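E1 (Kluyveromyces marxianus, PDB 3VX6) activates the ubiquitin-like proteins ATG12 and ATG8 for conjugation to ATG5 and phosphatidylethanolamine in autophagy and the cytoplasm-to-vacuole pathway. Local coordinates at residues Ala213-Lys216 with Asn217-Val221; Leu108-Arg111 with Gly112-Asn115; Thr189-Asn192 with Leu193-Cys196. All blocks are in the same frame, centred on the assembly; numbering follows the deposited sequence.

Contact 1. Residues Ala213-Lys216 with Asn217-Val221; sequences AVTK and NILTV
Val214 meets Asn217 near the N-terminal end of helix 215-225, methyl against amide. Its CG2 lies 3.4 Å from Asn217 ND2, the two side chains crossing at about a right angle. Along the backbone, Asn217 N makes a weak i to i+3 bond to Val214 O, 3.1 Å long, with an N-H...O angle of 130°. The asparagine amide finds its own polar partners elsewhere: ND2 donates to the carbonyls of Ile120 and Pro143 and OD1 accepts from Phe145 N, so three bonds fix its rotation while Val214 supplies an apolar neighbour.

At Thr215 the bond is i to i+4 and nearly straight, with Leu219 N 3.0 Å from Thr215 O. The two functions of this threonine are divided between its branches. OG1 turns back to the carbonyl of Ser212, whereas CG2, anti to the backbone N, approaches Leu219 CD1 to 4.2 Å.

Lys216 contributes chiefly its carbonyl oxygen, which is gripped twice by one residue. Thr220 N donates to Lys216 O at 2.7 Å, and the hydroxyl Thr220 OG1 donates to the same Lys216 O at 2.8 Å, from above the carbonyl plane (41° out of it). The threonine can do both because OG1 stands beside its own backbone N (chi1 -63°), facing back over the preceding turn; OG1 is also weakly bonded to the carbonyl of Phe145.

The helix is the connection of a beta-alpha-beta unit. Thr215 and Ile218 rest on the parallel strands 198-202 and 231-236, where Phe201 and Ile233 meet both, and Leu219 adds to the packing on Ile233. Lys216 and Thr220 meet Tyr152 of strand 151-159, and Leu219 touches it too.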
ATOM      1  N   ALA A 213       3.048   2.840   6.760  1.00 42.80           N
ATOM      2  CA  ALA A 213       3.226   4.175   6.207  1.00 41.15           C
ATOM      3  C   ALA A 213       2.064   4.544   5.286  1.00 39.57           C
ATOM      4  O   ALA A 213       1.872   5.705   4.932  1.00 40.14           O
ATOM      5  CB  ALA A 213       4.557   4.244   5.438  1.00 39.13           C
ATOM      6  N   VAL A 214       1.283   3.548   4.904  1.00 39.00           N
ATOM      7  CA  VAL A 214       0.154   3.765   3.999  1.00 39.82           C
ATOM      8  C   VAL A 214      -1.013   4.500   4.674  1.00 39.20           C
ATOM      9  O   VAL A 214      -1.924   4.996   4.017  1.00 39.48           O
ATOM     10  CB  VAL A 214      -0.313   2.417   3.412  1.00 39.86           C
ATOM     11  CG1 VAL A 214      -1.366   1.788   4.307  1.00 40.09           C
ATOM     12  CG2 VAL A 214      -0.780   2.614   1.996  1.00 40.42           C
ATOM     13  N   THR A 215      -0.967   4.573   5.998  1.00 38.65           N
ATOM     14  CA  THR A 215      -1.981   5.283   6.769  1.00 38.09           C
ATOM     15  C   THR A 215      -2.019   6.782   6.421  1.00 40.09           C
ATOM     16  O   THR A 215      -3.052   7.455   6.574  1.00 39.61           O
ATOM     17  CB  THR A 215      -1.707   5.174   8.282  1.00 36.44           C
ATOM     18  OG1 THR A 215      -1.544   3.800   8.655  1.00 37.75           O
ATOM     19  CG2 THR A 215      -2.864   5.771   9.080  1.00 35.41           C
ATOM     20  N   LYS A 216      -0.880   7.301   5.975  1.00 39.53           N
ATOM     21  CA  LYS A 216      -0.773   8.698   5.613  1.00 39.56           C
ATOM     22  C   LYS A 216      -1.717   9.022   4.499  1.00 39.29           C
ATOM     23  O   LYS A 216      -2.261  10.118   4.434  1.00 38.47           O
ATOM     24  CB  LYS A 216       0.642   9.001   5.167  1.00 40.43           C
ATOM     25  CG  LYS A 216       1.674   9.038   6.293  1.00 41.49           C
ATOM     26  CD  LYS A 216       3.073   9.352   5.738  1.00 43.29           C
ATOM     27  CE  LYS A 216       4.094   9.400   6.853  1.00 43.75           C
ATOM     28  NZ  LYS A 216       5.377   8.921   6.238  1.00 46.38           N
ATOM     29  N   ASN A 217      -1.839   8.064   3.592  1.00 37.25           N
ATOM     30  CA  ASN A 217      -2.748   8.163   2.468  1.00 36.48           C
ATOM     31  C   ASN A 217      -4.139   8.466   3.049  1.00 36.41           C
ATOM     32  O   ASN A 217      -4.729   9.511   2.769  1.00 37.95           O
ATOM     33  CB  ASN A 217      -2.760   6.827   1.716  1.00 38.26           C
ATOM     34  CG  ASN A 217      -1.380   6.422   1.228  1.00 37.95           C
ATOM     35  OD1 ASN A 217      -0.364   6.939   1.704  1.00 38.12           O
ATOM     36  ND2 ASN A 217      -1.336   5.498   0.281  1.00 37.23           N
ATOM     37  N   ILE A 218      -4.645   7.561   3.884  1.00 34.24           N
ATOM     38  CA  ILE A 218      -5.959   7.746   4.489  1.00 33.84           C
ATOM     39  C   ILE A 218      -6.069   9.149   5.077  1.00 34.54           C
ATOM     40  O   ILE A 218      -6.964   9.922   4.714  1.00 32.94           O
ATOM     41  CB  ILE A 218      -6.220   6.696   5.595  1.00 34.23           C
ATOM     42  CG1 ILE A 218      -6.123   5.280   4.996  1.00 30.38           C
ATOM     43  CG2 ILE A 218      -7.577   6.957   6.246  1.00 31.49           C
ATOM     44  CD1 ILE A 218      -6.121   4.153   6.012  1.00 29.67           C
ATOM     45  N   LEU A 219      -5.136   9.485   5.959  1.00 34.52           N
ATOM     46  CA  LEU A 219      -5.133  10.802   6.574  1.00 33.93           C
ATOM     47  C   LEU A 219      -5.161  11.919   5.550  1.00 33.70           C
ATOM     48  O   LEU A 219      -6.017  12.785   5.587  1.00 34.90           O
ATOM     49  CB  LEU A 219      -3.907  10.962   7.458  1.00 33.78           C
ATOM     50  CG  LEU A 219      -3.990  10.039   8.660  1.00 34.98           C
ATOM     51  CD1 LEU A 219      -2.648   9.955   9.354  1.00 35.52           C
ATOM     52  CD2 LEU A 219      -5.070  10.561   9.591  1.00 37.74           C
ATOM     53  N   THR A 220      -4.218  11.898   4.628  1.00 33.92           N
ATOM     54  CA  THR A 220      -4.155  12.939   3.624  1.00 33.00           C
ATOM     55  C   THR A 220      -5.473  13.074   2.850  1.00 33.40           C
ATOM     56  O   THR A 220      -5.971  14.178   2.620  1.00 31.96           O
ATOM     57  CB  THR A 220      -2.992  12.661   2.657  1.00 32.81           C
ATOM     58  OG1 THR A 220      -1.761  12.698   3.384  1.00 32.90           O
ATOM     59  CG2 THR A 220      -2.952  13.691   1.546  1.00 32.99           C
ATOM     60  N   VAL A 221      -6.053  11.955   2.451  1.00 32.12           N
ATOM     61  CA  VAL A 221      -7.284  12.051   1.696  1.00 32.16           C
ATOM     62  C   VAL A 221      -8.456  12.489   2.558  1.00 33.29           C
ATOM     63  O   VAL A 221      -9.155  13.452   2.258  1.00 34.47           O
ATOM     64  CB  VAL A 221      -7.620  10.731   1.030  1.00 30.12           C
ATOM     65  CG1 VAL A 221      -8.953  10.851   0.335  1.00 26.57           C
ATOM     66  CG2 VAL A 221      -6.512  10.359   0.053  1.00 26.88           C
TER

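Contact 2. Residues Leu108-Arg111 with Gly112-Asn115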
ATOM      1  N   LEU A 108      -3.045   8.315  -6.192  1.00 41.46           N
ATOM      2  CA  LEU A 108      -3.735   7.659  -5.101  1.00 40.02           C
ATOM      3  C   LEU A 108      -4.516   8.733  -4.349  1.00 40.95           C
ATOM      4  O   LEU A 108      -5.654   8.509  -3.937  1.00 43.44           O
ATOM      5  CB  LEU A 108      -2.727   6.949  -4.194  1.00 36.47           C
ATOM      6  CG  LEU A 108      -1.949   5.837  -4.910  1.00 33.67           C
ATOM      7  CD1 LEU A 108      -0.773   5.421  -4.081  1.00 30.97           C
ATOM      8  CD2 LEU A 108      -2.850   4.660  -5.197  1.00 32.00           C
ATOM      9  N   LEU A 109      -3.910   9.905  -4.191  1.00 39.76           N
ATOM     10  CA  LEU A 109      -4.556  11.026  -3.520  1.00 38.98           C
ATOM     11  C   LEU A 109      -5.902  11.317  -4.181  1.00 41.33           C
ATOM     12  O   LEU A 109      -6.948  11.341  -3.525  1.00 41.69           O
ATOM     13  CB  LEU A 109      -3.665  12.256  -3.623  1.00 37.45           C
ATOM     14  CG  LEU A 109      -4.314  13.604  -3.330  1.00 35.69           C
ATOM     15  CD1 LEU A 109      -4.877  13.613  -1.930  1.00 36.50           C
ATOM     16  CD2 LEU A 109      -3.275  14.697  -3.493  1.00 35.64           C
ATOM     17  N   GLN A 110      -5.859  11.546  -5.489  1.00 43.61           N
ATOM     18  CA  GLN A 110      -7.048  11.821  -6.277  1.00 44.58           C
ATOM     19  C   GLN A 110      -8.087  10.730  -6.022  1.00 45.83           C
ATOM     20  O   GLN A 110      -9.187  11.009  -5.551  1.00 46.33           O
ATOM     21  CB  GLN A 110      -6.690  11.863  -7.771  1.00 45.80           C
ATOM     22  CG  GLN A 110      -7.847  12.253  -8.684  1.00 48.19           C
ATOM     23  CD  GLN A 110      -8.411  13.623  -8.337  1.00 51.05           C
ATOM     24  OE1 GLN A 110      -7.826  14.659  -8.673  1.00 52.97           O
ATOM     25  NE2 GLN A 110      -9.541  13.637  -7.639  1.00 50.84           N
ATOM     26  N   ARG A 111      -7.725   9.484  -6.316  1.00 47.51           N
ATOM     27  CA  ARG A 111      -8.633   8.357  -6.136  1.00 49.21           C
ATOM     28  C   ARG A 111      -9.265   8.265  -4.756  1.00 48.69           C
ATOM     29  O   ARG A 111     -10.430   7.919  -4.637  1.00 49.64           O
ATOM     30  CB  ARG A 111      -7.924   7.043  -6.484  1.00 50.51           C
ATOM     31  CG  ARG A 111      -7.603   6.965  -7.956  1.00 55.82           C
ATOM     32  CD  ARG A 111      -7.067   5.627  -8.425  1.00 60.48           C
ATOM     33  NE  ARG A 111      -7.133   5.578  -9.886  1.00 66.35           N
ATOM     34  CZ  ARG A 111      -8.265   5.433 -10.579  1.00 68.97           C
ATOM     35  NH1 ARG A 111      -9.427   5.308  -9.945  1.00 69.84           N
ATOM     36  NH2 ARG A 111      -8.246   5.442 -11.907  1.00 69.74           N
ATOM     37  N   GLY A 112      -8.512   8.592  -3.716  1.00 48.74           N
ATOM     38  CA  GLY A 112      -9.057   8.515  -2.373  1.00 49.21           C
ATOM     39  C   GLY A 112     -10.097   9.574  -2.053  1.00 49.99           C
ATOM     40  O   GLY A 112     -11.081   9.305  -1.356  1.00 47.91           O
ATOM     41  N   LEU A 113      -9.884  10.786  -2.553  1.00 51.62           N
ATOM     42  CA  LEU A 113     -10.822  11.860  -2.285  1.00 53.73           C
ATOM     43  C   LEU A 113     -11.966  11.944  -3.289  1.00 54.36           C
ATOM     44  O   LEU A 113     -12.841  12.802  -3.172  1.00 55.59           O
ATOM     45  CB  LEU A 113     -10.080  13.204  -2.162  1.00 54.35           C
ATOM     46  CG  LEU A 113      -9.127  13.673  -3.258  1.00 56.04           C
ATOM     47  CD1 LEU A 113      -9.937  14.187  -4.439  1.00 57.60           C
ATOM     48  CD2 LEU A 113      -8.221  14.775  -2.719  1.00 54.57           C
ATOM     49  N   GLU A 114     -11.984  11.052  -4.270  1.00 53.89           N
ATOM     50  CA  GLU A 114     -13.078  11.075  -5.224  1.00 55.37           C
ATOM     51  C   GLU A 114     -13.815   9.742  -5.319  1.00 55.05           C
ATOM     52  O   GLU A 114     -14.911   9.688  -5.871  1.00 56.21           O
ATOM     53  CB  GLU A 114     -12.596  11.501  -6.624  1.00 58.05           C
ATOM     54  CG  GLU A 114     -11.548  10.591  -7.263  1.00 64.06           C
ATOM     55  CD  GLU A 114     -11.265  10.923  -8.736  1.00 66.44           C
ATOM     56  OE1 GLU A 114     -11.219  12.125  -9.091  1.00 66.98           O
ATOM     57  OE2 GLU A 114     -11.071   9.976  -9.535  1.00 67.80           O
ATOM     58  N   ASN A 115     -13.241   8.676  -4.764  1.00 53.38           N
ATOM     59  CA  ASN A 115     -13.884   7.367  -4.856  1.00 51.50           C
ATOM     60  C   ASN A 115     -14.035   6.623  -3.538  1.00 50.19           C
ATOM     61  O   ASN A 115     -15.108   6.601  -2.938  1.00 49.65           O
ATOM     62  CB  ASN A 115     -13.125   6.472  -5.844  1.00 52.23           C
ATOM     63  CG  ASN A 115     -12.840   7.167  -7.169  1.00 56.09           C
ATOM     64  OD1 ASN A 115     -13.718   7.805  -7.752  1.00 56.98           O
ATOM     65  ND2 ASN A 115     -11.608   7.033  -7.658  1.00 57.38           N
TER
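Gly112 N and Leu113 N bond back to Leu108 O and Leu109 O over 2.9 and 3.1 Å, and Asn115 N reaches Arg111 O at 2.9 Å, three i to i+4 bonds in the C-terminal part of helix 97-114. Leu113 N adds a weak second bond to Gln110 O.

The apolar side of this turn is a leucine pair one turn apart, with Leu109 CD1 3.6 Å from Leu113 CD2 and the two side chains meeting at a slant. Leu113 comes to its partner by placing CG between its backbone N and carbonyl carbon (chi1 53°), which folds the isobutyl group back over the carbonyls of Leu109 and Gln110. Its other methyl, CD1, lies next to Gln110 NE2, so the amide borders a hydrocarbon on one flank.

On the exposed side, Gln110 and Glu114 approach each other. A bend at chi2 of the glutamine swings its amide along the helix until NE2 is 2.7 Å from Glu114 OE1, with the amide and carboxylate planes 47° apart.

Arg111 and Asn115 share an acceptor, which is consistent with their closeness. Arg111 NH1 forms a salt bridge with Glu119 OE2, and Asn115 ND2 donates a hydrogen bond to that same oxygen. The two nitrogens, Arg111 NH1 and Asn115 ND2, sit 3.6 Å apart, the guanidinium and amide planes are inclined by 38°, and the carboxylate probably offsets the guanidinium charge.

The leucine side faces helix 215-225: Leu109 packs on Thr220 and Val221, and Leu113 on Val221 and Leu225. Leu108 and Leu109 also touch Phe145, which follows strand 135-144.

Contact 3. Residues Thr189-Asn192 with Leu193-Cys196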
ATOM      1  N   THR A 189     -16.331   6.023   1.234  1.00 48.60           N
ATOM      2  CA  THR A 189     -16.598   6.947   0.156  1.00 46.81           C
ATOM      3  C   THR A 189     -16.479   8.406   0.626  1.00 46.80           C
ATOM      4  O   THR A 189     -16.407   8.682   1.826  1.00 47.01           O
ATOM      5  CB  THR A 189     -17.983   6.629  -0.439  1.00 45.69           C
ATOM      6  OG1 THR A 189     -18.985   6.699   0.581  1.00 44.23           O
ATOM      7  CG2 THR A 189     -17.970   5.227  -1.004  1.00 42.26           C
ATOM      8  N   PRO A 190     -16.428   9.361  -0.313  1.00 46.99           N
ATOM      9  CA  PRO A 190     -16.306  10.747   0.139  1.00 48.43           C
ATOM     10  C   PRO A 190     -17.435  11.249   1.033  1.00 49.47           C
ATOM     11  O   PRO A 190     -17.176  11.709   2.154  1.00 52.19           O
ATOM     12  CB  PRO A 190     -16.193  11.531  -1.170  1.00 47.40           C
ATOM     13  CG  PRO A 190     -15.482  10.566  -2.075  1.00 46.71           C
ATOM     14  CD  PRO A 190     -16.214   9.265  -1.766  1.00 46.76           C
ATOM     15  N   ASP A 191     -18.679  11.176   0.561  1.00 49.28           N
ATOM     16  CA  ASP A 191     -19.792  11.653   1.378  1.00 48.46           C
ATOM     17  C   ASP A 191     -19.892  10.912   2.709  1.00 47.19           C
ATOM     18  O   ASP A 191     -20.318  11.482   3.715  1.00 48.41           O
ATOM     19  CB  ASP A 191     -21.111  11.568   0.614  1.00 48.50           C
ATOM     20  CG  ASP A 191     -21.180  12.561  -0.539  1.00 51.04           C
ATOM     21  OD1 ASP A 191     -20.557  13.646  -0.464  1.00 48.96           O
ATOM     22  OD2 ASP A 191     -21.880  12.259  -1.526  1.00 55.06           O
ATOM     23  N   ASN A 192     -19.497   9.643   2.711  1.00 45.63           N
ATOM     24  CA  ASN A 192     -19.501   8.854   3.931  1.00 43.73           C
ATOM     25  C   ASN A 192     -18.377   9.344   4.807  1.00 43.28           C
ATOM     26  O   ASN A 192     -18.529   9.453   6.023  1.00 43.46           O
ATOM     27  CB  ASN A 192     -19.278   7.380   3.634  1.00 40.97           C
ATOM     28  CG  ASN A 192     -20.547   6.682   3.263  1.00 40.00           C
ATOM     29  OD1 ASN A 192     -21.617   7.294   3.258  1.00 38.45           O
ATOM     30  ND2 ASN A 192     -20.450   5.394   2.954  1.00 39.61           N
ATOM     31  N   LEU A 193     -17.248   9.651   4.180  1.00 42.90           N
ATOM     32  CA  LEU A 193     -16.091  10.131   4.926  1.00 43.01           C
ATOM     33  C   LEU A 193     -16.354  11.497   5.525  1.00 42.09           C
ATOM     34  O   LEU A 193     -15.809  11.819   6.573  1.00 42.47           O
ATOM     35  CB  LEU A 193     -14.846  10.162   4.034  1.00 42.70           C
ATOM     36  CG  LEU A 193     -14.335   8.752   3.732  1.00 42.55           C
ATOM     37  CD1 LEU A 193     -13.370   8.779   2.560  1.00 44.39           C
ATOM     38  CD2 LEU A 193     -13.689   8.173   4.976  1.00 43.02           C
ATOM     39  N   LYS A 194     -17.201  12.288   4.877  1.00 41.16           N
ATOM     40  CA  LYS A 194     -17.533  13.609   5.391  1.00 41.80           C
ATOM     41  C   LYS A 194     -18.388  13.536   6.649  1.00 42.77           C
ATOM     42  O   LYS A 194     -18.386  14.477   7.447  1.00 43.83           O
ATOM     43  CB  LYS A 194     -18.269  14.427   4.336  1.00 40.68           C
ATOM     44  CG  LYS A 194     -17.375  14.868   3.200  1.00 42.43           C
ATOM     45  CD  LYS A 194     -18.136  15.638   2.148  1.00 43.01           C
ATOM     46  CE  LYS A 194     -17.189  16.122   1.058  1.00 45.87           C
ATOM     47  NZ  LYS A 194     -17.918  16.769  -0.076  1.00 49.01           N
ATOM     48  N   VAL A 195     -19.097  12.418   6.835  1.00 42.28           N
ATOM     49  CA  VAL A 195     -19.973  12.243   7.994  1.00 40.93           C
ATOM     50  C   VAL A 195     -19.647  11.045   8.884  1.00 41.68           C
ATOM     51  O   VAL A 195     -20.227  10.895   9.957  1.00 42.85           O
ATOM     52  CB  VAL A 195     -21.462  12.109   7.561  1.00 40.93           C
ATOM     53  CG1 VAL A 195     -21.810  13.192   6.549  1.00 39.95           C
ATOM     54  CG2 VAL A 195     -21.723  10.728   6.974  1.00 39.89           C
ATOM     55  N   CYS A 196     -18.734  10.185   8.454  1.00 41.92           N
ATOM     56  CA  CYS A 196     -18.400   9.012   9.258  1.00 42.85           C
ATOM     57  C   CYS A 196     -17.706   9.403  10.560  1.00 43.15           C
ATOM     58  O   CYS A 196     -17.063  10.452  10.639  1.00 42.81           O
ATOM     59  CB  CYS A 196     -17.496   8.067   8.477  1.00 43.87           C
ATOM     60  SG  CYS A 196     -15.829   8.700   8.248  1.00 45.15           S
TER
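The short helix 190-195 opens with Thr189 at its N-cap and Pro190 in its first turn, and the contact between Thr189-Asn192 and Leu193-Cys196 takes in the whole of it. A backbone bond joins Lys194 N to Pro190 O at 2.8 Å. The preceding link, Leu193 N to Thr189 O, has the expected helical pairing, but the position of that oxygen is less certain.

Leu193 is buried and packs against Leu225 of helix 215-225, which Pro190 touches as well; its carbonyl accepts from Trp222 NE1 of the same helix. Cutting the side chain back to an alanine is likely to leave a gap against Leu225 and the short helix less firmly seated on its longer neighbour.

Asp191 and Lys194 run alongside each other on the exposed surface. The lysine is fully extended, with Asp191 OD1 4.1 Å from Lys194 NZ, beyond salt-bridge range, so any attraction is likely to be modest. Nearer the backbone, Lys194 CG passes 3.3 Å from Pro190 O.

The Asn192 amide has its partner outside the two segments: ND2 donates to the carbonyl of Lys187, to which Thr189 OG1 is also weakly bonded, and the cap is thereby tied to a residue two positions before it.

Several groups gather around Asn192 O. Val195 N donates to it at 3.1 Å in an i to i+3 bond, arriving 67° out of the carbonyl plane, and Cys196 N adds a weak bond. With SG set between its backbone N and carbonyl carbon (chi1 71°), Cys196 carries the sulfur to 3.6 Å from Asn192 O.

Along the chain contact 2 comes first, then contact 3, then contact 1. Helix 215-225 brings them together: contact 1 lies in its N-terminal part, Thr220, Val221 and Leu225 meet helix 97-114, and Leu225 and Trp222 meet helix 190-195 and the adjoining Cys196. The centres of contacts 1 and 2 are 11 Å apart, and Val221 meets the backbone at Gly112. Contacts 2 and 3, centred 13 Å apart, abut where Pro190 lies against the carbonyls of Leu113 and Asn115. Contact 2 therefore touches both others, whereas contacts 1 and 3 do not meet, their nearest atoms being about 5 Å apart. The three helices cluster beside strands 198-202 and 231-236, on which helix 215-225 packs.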